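Local coordinates for mandelate racemase/muconate lactonizing enzyme family protein (Bradyrhizobium sp. ORS 278, PDB 3TOY) that belongs to the mandelate racemase/muconate lactonizing enzyme family of the enolase superfamily and binds a calcium ion in its barrel domain, at residues A[215-229]-A[241-255]. Residues are numbered along the deposited sequence; the frame is centred on the assembly and turned at random.
Sequences ALMLDFNQSLDPAEA and LTWIEEPVPQENLSG. With CA (calcium ion), chain E; P4C (O-acetaldehydyl-hexaethylene glycol), chain N; P4C (O-acetaldehydyl-hexaethylene glycol), chain R; ACT (acetate ion), chain F.
Met217 lies over one face of the Trp243 indole: its CG sits 3.4 Å from the centroid of the five-membered ring, 10° off the normal, a CH-pi contact. Bends at chi2 and chi3 carry SD of Met217 above the six-membered ring, 4.8 Å from its centroid, a more distant Met-aromatic contact, while Leu218 O approaches the indole edge. The Phe220 ring has Leu224 CD1 over one face and Ile244 CG2 at its edge, 3.6 Å from Phe220 CD2. Leu218 N donates to Trp243 O (3.1 Å) and Leu218 O accepts from Glu245 N, bonds to the residues on either side of Ile244, the pattern of parallel strands; 215-219 and 243-245 form with helix 226-236 a beta-alpha-beta unit of the barrel in the enolase C-terminal domain. At their C-terminal ends, Asp219 OD2 and Glu245 OE2 stand only 3.0 Å apart because both bind calcium, their carboxylate planes turned 35° from each other; Glu271 also binds this ion. Trp243 NE1 donates to the anti lone pair of Glu245 OE1, which lies tilted out of the indole plane, and Lys188 forms a salt bridge with that oxygen, two partners that probably help to hold the carboxylate while OE2 binds the metal. Beyond the strands, Gln222 OE1 accepts from Gln250 N (2.8 Å, 173°) and from Arg115 of a second subunit.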
loop_
_atom_site.group_PDB
_atom_site.type_symbol
_atom_site.label_atom_id
_atom_site.label_comp_id
_atom_site.label_asym_id
_atom_site.label_seq_id
_atom_site.Cartn_x
_atom_site.Cartn_y
_atom_site.Cartn_z
ATOM N N ALA A 215 34.883 -10.283 -11.578
ATOM C CA ALA A 215 33.452 -9.988 -11.633
ATOM C C ALA A 215 32.960 -10.157 -13.080
ATOM O O ALA A 215 33.659 -9.793 -14.025
ATOM C CB ALA A 215 33.150 -8.597 -11.117
ATOM N N LEU A 216 31.770 -10.743 -13.242
ATOM C CA LEU A 216 31.155 -10.916 -14.557
ATOM C C LEU A 216 29.779 -10.249 -14.530
ATOM O O LEU A 216 28.989 -10.508 -13.624
ATOM C CB LEU A 216 30.930 -12.393 -14.854
ATOM C CG LEU A 216 32.104 -13.271 -15.244
ATOM C CD1 LEU A 216 31.576 -14.682 -15.481
ATOM C CD2 LEU A 216 32.752 -12.715 -16.499
ATOM N N MET A 217 29.507 -9.405 -15.515
ATOM C CA MET A 217 28.193 -8.805 -15.680
ATOM C C MET A 217 27.584 -9.320 -16.960
ATOM O O MET A 217 28.314 -9.645 -17.914
ATOM C CB MET A 217 28.304 -7.279 -15.748
ATOM C CG MET A 217 28.665 -6.604 -14.429
ATOM S SD MET A 217 30.435 -6.652 -14.094
ATOM C CE MET A 217 30.739 -4.979 -13.469
ATOM N N LEU A 218 26.252 -9.387 -17.006
ATOM C CA LEU A 218 25.558 -9.856 -18.219
ATOM C C LEU A 218 24.532 -8.836 -18.696
ATOM O O LEU A 218 23.658 -8.448 -17.933
ATOM C CB LEU A 218 24.917 -11.232 -17.976
ATOM C CG LEU A 218 24.113 -11.857 -19.132
ATOM C CD1 LEU A 218 25.009 -12.068 -20.364
ATOM C CD2 LEU A 218 23.474 -13.208 -18.705
ATOM N N ASP A 219 24.649 -8.407 -19.960
ATOM C CA ASP A 219 23.780 -7.398 -20.529
ATOM C C ASP A 219 22.847 -8.008 -21.566
ATOM O O ASP A 219 23.302 -8.533 -22.585
ATOM C CB ASP A 219 24.655 -6.291 -21.123
ATOM C CG ASP A 219 23.865 -5.116 -21.685
ATOM O OD1 ASP A 219 22.619 -5.112 -21.640
ATOM O OD2 ASP A 219 24.521 -4.161 -22.156
ATOM N N PHE A 220 21.537 -7.969 -21.293
ATOM C CA PHE A 220 20.526 -8.505 -22.208
ATOM C C PHE A 220 20.085 -7.505 -23.265
ATOM O O PHE A 220 19.332 -7.858 -24.187
ATOM C CB PHE A 220 19.279 -9.031 -21.447
ATOM C CG PHE A 220 19.485 -10.369 -20.787
ATOM C CD1 PHE A 220 19.773 -11.497 -21.551
ATOM C CD2 PHE A 220 19.360 -10.512 -19.414
ATOM C CE1 PHE A 220 19.962 -12.727 -20.969
ATOM C CE2 PHE A 220 19.543 -11.781 -18.802
ATOM C CZ PHE A 220 19.837 -12.883 -19.589
ATOM N N ASN A 221 20.521 -6.251 -23.132
ATOM C CA ASN A 221 20.141 -5.218 -24.103
ATOM C C ASN A 221 18.648 -5.188 -24.418
ATOM O O ASN A 221 18.256 -5.059 -25.574
ATOM C CB ASN A 221 20.977 -5.341 -25.395
ATOM C CG ASN A 221 22.373 -4.771 -25.222
ATOM O OD1 ASN A 221 23.341 -5.510 -25.058
ATOM N ND2 ASN A 221 22.463 -3.457 -25.183
ATOM N N GLN A 222 17.810 -5.274 -23.377
ATOM C CA GLN A 222 16.355 -5.090 -23.534
ATOM C C GLN A 222 15.655 -6.203 -24.301
ATOM O O GLN A 222 14.506 -6.035 -24.735
ATOM C CB GLN A 222 16.038 -3.770 -24.224
ATOM C CG GLN A 222 16.748 -2.534 -23.645
ATOM C CD GLN A 222 16.433 -1.306 -24.446
ATOM O OE1 GLN A 222 15.292 -0.815 -24.439
ATOM N NE2 GLN A 222 17.437 -0.790 -25.169
ATOM N N SER A 223 16.310 -7.351 -24.425
ATOM C CA SER A 223 15.854 -8.352 -25.393
ATOM C C SER A 223 14.788 -9.317 -24.859
ATOM O O SER A 223 14.215 -10.087 -25.627
ATOM C CB SER A 223 17.048 -9.126 -25.949
ATOM O OG SER A 223 17.750 -9.810 -24.899
ATOM N N LEU A 224 14.521 -9.289 -23.556
ATOM C CA LEU A 224 13.555 -10.240 -22.979
ATOM C C LEU A 224 12.280 -9.546 -22.521
ATOM O O LEU A 224 12.255 -8.331 -22.415
ATOM C CB LEU A 224 14.178 -10.969 -21.789
ATOM C CG LEU A 224 15.534 -11.624 -22.047
ATOM C CD1 LEU A 224 16.037 -12.328 -20.793
ATOM C CD2 LEU A 224 15.359 -12.626 -23.190
ATOM N N ASP A 225 11.230 -10.332 -22.250
ATOM C CA ASP A 225 10.072 -9.839 -21.495
ATOM C C ASP A 225 10.242 -10.205 -20.025
ATOM O O ASP A 225 11.155 -10.964 -19.663
ATOM C CB ASP A 225 8.717 -10.307 -22.082
ATOM C CG ASP A 225 8.534 -11.824 -22.088
ATOM O OD1 ASP A 225 9.106 -12.540 -21.264
ATOM O OD2 ASP A 225 7.773 -12.309 -22.941
ATOM N N PRO A 226 9.415 -9.624 -19.148
ATOM C CA PRO A 226 9.664 -9.883 -17.740
ATOM C C PRO A 226 9.604 -11.353 -17.329
ATOM O O PRO A 226 10.457 -11.802 -16.567
ATOM C CB PRO A 226 8.585 -9.047 -17.045
ATOM C CG PRO A 226 8.448 -7.862 -17.969
ATOM C CD PRO A 226 8.525 -8.464 -19.345
ATOM N N ALA A 227 8.636 -12.122 -17.835
ATOM C CA ALA A 227 8.569 -13.523 -17.420
ATOM C C ALA A 227 9.832 -14.288 -17.880
ATOM O O ALA A 227 10.402 -15.087 -17.127
ATOM C CB ALA A 227 7.284 -14.206 -17.954
ATOM N N GLU A 228 10.270 -14.035 -19.107
ATOM C CA GLU A 228 11.456 -14.751 -19.596
ATOM C C GLU A 228 12.727 -14.305 -18.874
ATOM O O GLU A 228 13.611 -15.125 -18.574
ATOM C CB GLU A 228 11.607 -14.611 -21.109
ATOM C CG GLU A 228 12.820 -15.376 -21.672
ATOM C CD GLU A 228 12.738 -16.912 -21.544
ATOM O OE1 GLU A 228 11.657 -17.469 -21.219
ATOM O OE2 GLU A 228 13.767 -17.580 -21.809
ATOM N N ALA A 229 12.826 -13.011 -18.588
ATOM C CA ALA A 229 13.980 -12.514 -17.849
ATOM C C ALA A 229 14.028 -13.201 -16.489
ATOM O O ALA A 229 15.060 -13.686 -16.047
ATOM C CB ALA A 229 13.902 -10.998 -17.690
ATOM N N LEU A 241 27.078 -13.797 -10.822
ATOM C CA LEU A 241 27.085 -12.564 -11.621
ATOM C C LEU A 241 26.920 -11.326 -10.740
ATOM O O LEU A 241 26.210 -11.351 -9.743
ATOM C CB LEU A 241 25.967 -12.613 -12.668
ATOM C CG LEU A 241 26.050 -13.823 -13.588
ATOM C CD1 LEU A 241 24.891 -13.817 -14.578
ATOM C CD2 LEU A 241 27.395 -13.759 -14.299
ATOM N N THR A 242 27.575 -10.233 -11.116
ATOM C CA THR A 242 27.493 -9.004 -10.357
ATOM C C THR A 242 26.181 -8.276 -10.625
ATOM O O THR A 242 25.611 -7.675 -9.714
ATOM C CB THR A 242 28.698 -8.113 -10.707
ATOM O OG1 THR A 242 29.854 -8.670 -10.073
ATOM C CG2 THR A 242 28.492 -6.663 -10.234
ATOM N N TRP A 243 25.726 -8.315 -11.871
ATOM C CA TRP A 243 24.432 -7.700 -12.229
ATOM C C TRP A 243 23.893 -8.215 -13.548
ATOM O O TRP A 243 24.645 -8.795 -14.364
ATOM C CB TRP A 243 24.520 -6.160 -12.202
ATOM C CG TRP A 243 25.217 -5.446 -13.370
ATOM C CD1 TRP A 243 25.008 -5.622 -14.714
ATOM C CD2 TRP A 243 26.150 -4.367 -13.245
ATOM N NE1 TRP A 243 25.781 -4.717 -15.436
ATOM C CE2 TRP A 243 26.487 -3.943 -14.548
ATOM C CE3 TRP A 243 26.737 -3.720 -12.148
ATOM C CZ2 TRP A 243 27.391 -2.913 -14.778
ATOM C CZ3 TRP A 243 27.642 -2.699 -12.385
ATOM C CH2 TRP A 243 27.949 -2.300 -13.690
ATOM N N ILE A 244 22.575 -8.091 -13.707
ATOM C CA ILE A 244 21.902 -8.352 -14.975
ATOM C C ILE A 244 21.431 -7.011 -15.496
ATOM O O ILE A 244 20.671 -6.309 -14.806
ATOM C CB ILE A 244 20.658 -9.210 -14.750
ATOM C CG1 ILE A 244 21.073 -10.549 -14.114
ATOM C CG2 ILE A 244 19.907 -9.396 -16.070
ATOM C CD1 ILE A 244 21.794 -11.513 -15.101
ATOM N N GLU A 245 21.808 -6.669 -16.732
ATOM C CA GLU A 245 21.610 -5.310 -17.224
ATOM C C GLU A 245 20.503 -5.264 -18.288
ATOM O O GLU A 245 20.470 -6.112 -19.192
ATOM C CB GLU A 245 22.952 -4.812 -17.773
ATOM C CG GLU A 245 22.968 -3.413 -18.321
ATOM C CD GLU A 245 24.394 -2.999 -18.672
ATOM O OE1 GLU A 245 25.308 -3.328 -17.869
ATOM O OE2 GLU A 245 24.582 -2.347 -19.727
ATOM N N GLU A 246 19.601 -4.283 -18.162
ATOM C CA GLU A 246 18.453 -4.102 -19.070
ATOM C C GLU A 246 17.829 -5.408 -19.541
ATOM O O GLU A 246 17.843 -5.713 -20.733
ATOM C CB GLU A 246 18.848 -3.229 -20.269
ATOM C CG GLU A 246 19.070 -1.755 -19.913
ATOM C CD GLU A 246 19.088 -0.861 -21.156
ATOM O OE1 GLU A 246 19.790 -1.217 -22.125
ATOM O OE2 GLU A 246 18.392 0.173 -21.178
ATOM N N PRO A 247 17.245 -6.184 -18.612
ATOM C CA PRO A 247 16.626 -7.448 -19.015
ATOM C C PRO A 247 15.464 -7.247 -19.973
ATOM O O PRO A 247 15.203 -8.124 -20.786
ATOM C CB PRO A 247 16.116 -8.042 -17.695
ATOM C CG PRO A 247 16.013 -6.857 -16.770
ATOM C CD PRO A 247 17.145 -5.959 -17.162
ATOM N N VAL A 248 14.777 -6.110 -19.872
ATOM C CA VAL A 248 13.589 -5.857 -20.688
ATOM C C VAL A 248 13.657 -4.451 -21.265
ATOM O O VAL A 248 14.573 -3.713 -20.941
ATOM C CB VAL A 248 12.297 -6.079 -19.845
ATOM C CG1 VAL A 248 12.418 -7.431 -19.095
ATOM C CG2 VAL A 248 12.102 -4.958 -18.835
ATOM N N PRO A 249 12.703 -4.072 -22.140
ATOM C CA PRO A 249 12.797 -2.729 -22.716
ATOM C C PRO A 249 12.986 -1.631 -21.671
ATOM O O PRO A 249 12.348 -1.648 -20.597
ATOM C CB PRO A 249 11.475 -2.565 -23.470
ATOM C CG PRO A 249 11.130 -3.994 -23.883
ATOM C CD PRO A 249 11.598 -4.857 -22.723
ATOM N N GLN A 250 13.856 -0.676 -21.990
ATOM C CA GLN A 250 14.193 0.404 -21.067
ATOM C C GLN A 250 12.967 1.219 -20.633
ATOM O O GLN A 250 12.942 1.724 -19.519
ATOM C CB GLN A 250 15.252 1.340 -21.670
ATOM C CG GLN A 250 14.903 1.956 -23.053
ATOM C CD GLN A 250 14.341 3.359 -22.965
ATOM O OE1 GLN A 250 14.089 3.884 -21.875
ATOM N NE2 GLN A 250 14.133 3.989 -24.131
ATOM N N GLU A 251 11.974 1.363 -21.508
ATOM C CA GLU A 251 10.789 2.168 -21.179
ATOM C C GLU A 251 9.881 1.426 -20.200
ATOM O O GLU A 251 8.962 2.021 -19.636
ATOM C CB GLU A 251 9.951 2.459 -22.437
ATOM C CG GLU A 251 10.702 3.200 -23.553
ATOM C CD GLU A 251 11.276 2.258 -24.618
ATOM O OE1 GLU A 251 11.568 1.086 -24.296
ATOM O OE2 GLU A 251 11.442 2.709 -25.784
ATOM N N ASN A 252 10.112 0.126 -20.059
ATOM C CA ASN A 252 9.212 -0.724 -19.285
ATOM C C ASN A 252 9.690 -0.727 -17.829
ATOM O O ASN A 252 10.362 -1.648 -17.389
ATOM C CB ASN A 252 9.166 -2.126 -19.903
ATOM C CG ASN A 252 8.047 -3.010 -19.324
ATOM O OD1 ASN A 252 7.313 -2.600 -18.418
ATOM N ND2 ASN A 252 7.910 -4.219 -19.862
ATOM N N LEU A 253 9.390 0.358 -17.115
ATOM C CA LEU A 253 9.863 0.516 -15.746
ATOM C C LEU A 253 9.145 -0.496 -14.842
ATOM O O LEU A 253 9.769 -1.078 -13.930
ATOM C CB LEU A 253 9.595 1.936 -15.235
ATOM C CG LEU A 253 10.274 3.066 -16.050
ATOM C CD1 LEU A 253 9.874 4.460 -15.529
ATOM C CD2 LEU A 253 11.765 2.874 -16.048
ATOM N N SER A 254 7.838 -0.646 -15.053
ATOM C CA SER A 254 7.040 -1.647 -14.291
ATOM C C SER A 254 7.547 -3.056 -14.495
ATOM O O SER A 254 7.619 -3.844 -13.546
ATOM C CB SER A 254 5.551 -1.565 -14.660
ATOM O OG SER A 254 5.040 -0.307 -14.217
ATOM N N GLY A 255 7.887 -3.396 -15.735
ATOM C CA GLY A 255 8.452 -4.714 -16.023
ATOM C C GLY A 255 9.811 -4.913 -15.364
ATOM O O GLY A 255 10.079 -5.957 -14.780
HETATM CA CA CA E . 24.222 -1.789 -21.942
HETATM O O1 P4C N . 7.830 -15.069 -21.587
HETATM C C2 P4C N . 6.881 -15.662 -22.489
HETATM C C3 P4C N . 7.625 -16.119 -23.737
HETATM O O4 P4C N . 7.028 -15.494 -24.861
HETATM C C5 P4C N . 7.862 -15.541 -26.012
HETATM C C6 P4C N . 7.072 -16.216 -27.124
HETATM O O7 P4C N . 7.073 -17.627 -26.902
HETATM C C8 P4C N . 6.279 -18.300 -27.883
HETATM C C9 P4C N . 6.270 -19.787 -27.598
HETATM O O10 P4C N . 7.588 -20.264 -27.825
HETATM C C11 P4C N . 7.633 -21.681 -27.740
HETATM C C12 P4C N . 9.087 -22.112 -27.735
HETATM O O13 P4C N . 9.796 -21.326 -26.780
HETATM C C14 P4C N . 11.138 -21.784 -26.604
HETATM C C15 P4C N . 11.727 -21.091 -25.384
HETATM O O16 P4C N . 11.144 -21.663 -24.218
HETATM C C17 P4C N . 11.182 -20.804 -23.082
HETATM C C18 P4C N . 10.365 -21.454 -21.970
HETATM O O19 P4C N . 10.991 -22.668 -21.553
HETATM C C20 P4C N . 10.212 -23.400 -20.606
HETATM C C21 P4C N . 10.851 -24.757 -20.322
HETATM O O22 P4C N . 10.717 -25.626 -21.453
HETATM O O1 P4C R . 27.045 -2.396 -3.490
HETATM C C2 P4C R . 27.926 -1.717 -4.397
HETATM C C3 P4C R . 29.271 -1.423 -3.737
HETATM O O4 P4C R . 29.909 -0.412 -4.524
HETATM C C5 P4C R . 31.218 -0.050 -4.070
HETATM C C6 P4C R . 32.157 0.186 -5.261
HETATM O O7 P4C R . 32.636 -1.075 -5.730
HETATM C C8 P4C R . 33.396 -1.062 -6.951
HETATM C C9 P4C R . 34.620 -1.976 -6.767
HETATM O O10 P4C R . 34.436 -3.309 -7.240
HETATM C C11 P4C R . 35.257 -4.278 -6.554
HETATM C C12 P4C R . 34.602 -4.769 -5.264
HETATM O O13 P4C R . 34.475 -6.197 -5.234
HETATM C C14 P4C R . 33.475 -6.676 -4.322
HETATM C C15 P4C R . 32.122 -6.920 -5.000
HETATM O O16 P4C R . 31.787 -8.313 -5.109
HETATM C C17 P4C R . 30.825 -8.598 -6.138
HETATM C C18 P4C R . 30.836 -10.073 -6.554
HETATM O O19 P4C R . 31.837 -10.321 -7.553
HETATM C C20 P4C R . 32.328 -11.665 -7.553
HETATM C C21 P4C R . 33.665 -11.755 -8.293
HETATM O O22 P4C R . 34.727 -11.197 -7.511
HETATM C C ACT F . 25.251 -0.983 -25.143
HETATM O O ACT F . 26.205 -0.261 -24.759
HETATM O OXT ACT F . 24.860 -1.858 -24.344
HETATM C CH3 ACT F . 24.602 -0.816 -26.491
HETATM O O HOH W 1 30.596 -11.387 -10.592
HETATM O O HOH W 2 22.091 -2.571 -21.924
HETATM O O HOH W 3 20.262 -1.493 -24.715
HETATM O O HOH W 4 26.569 -1.134 -22.226
#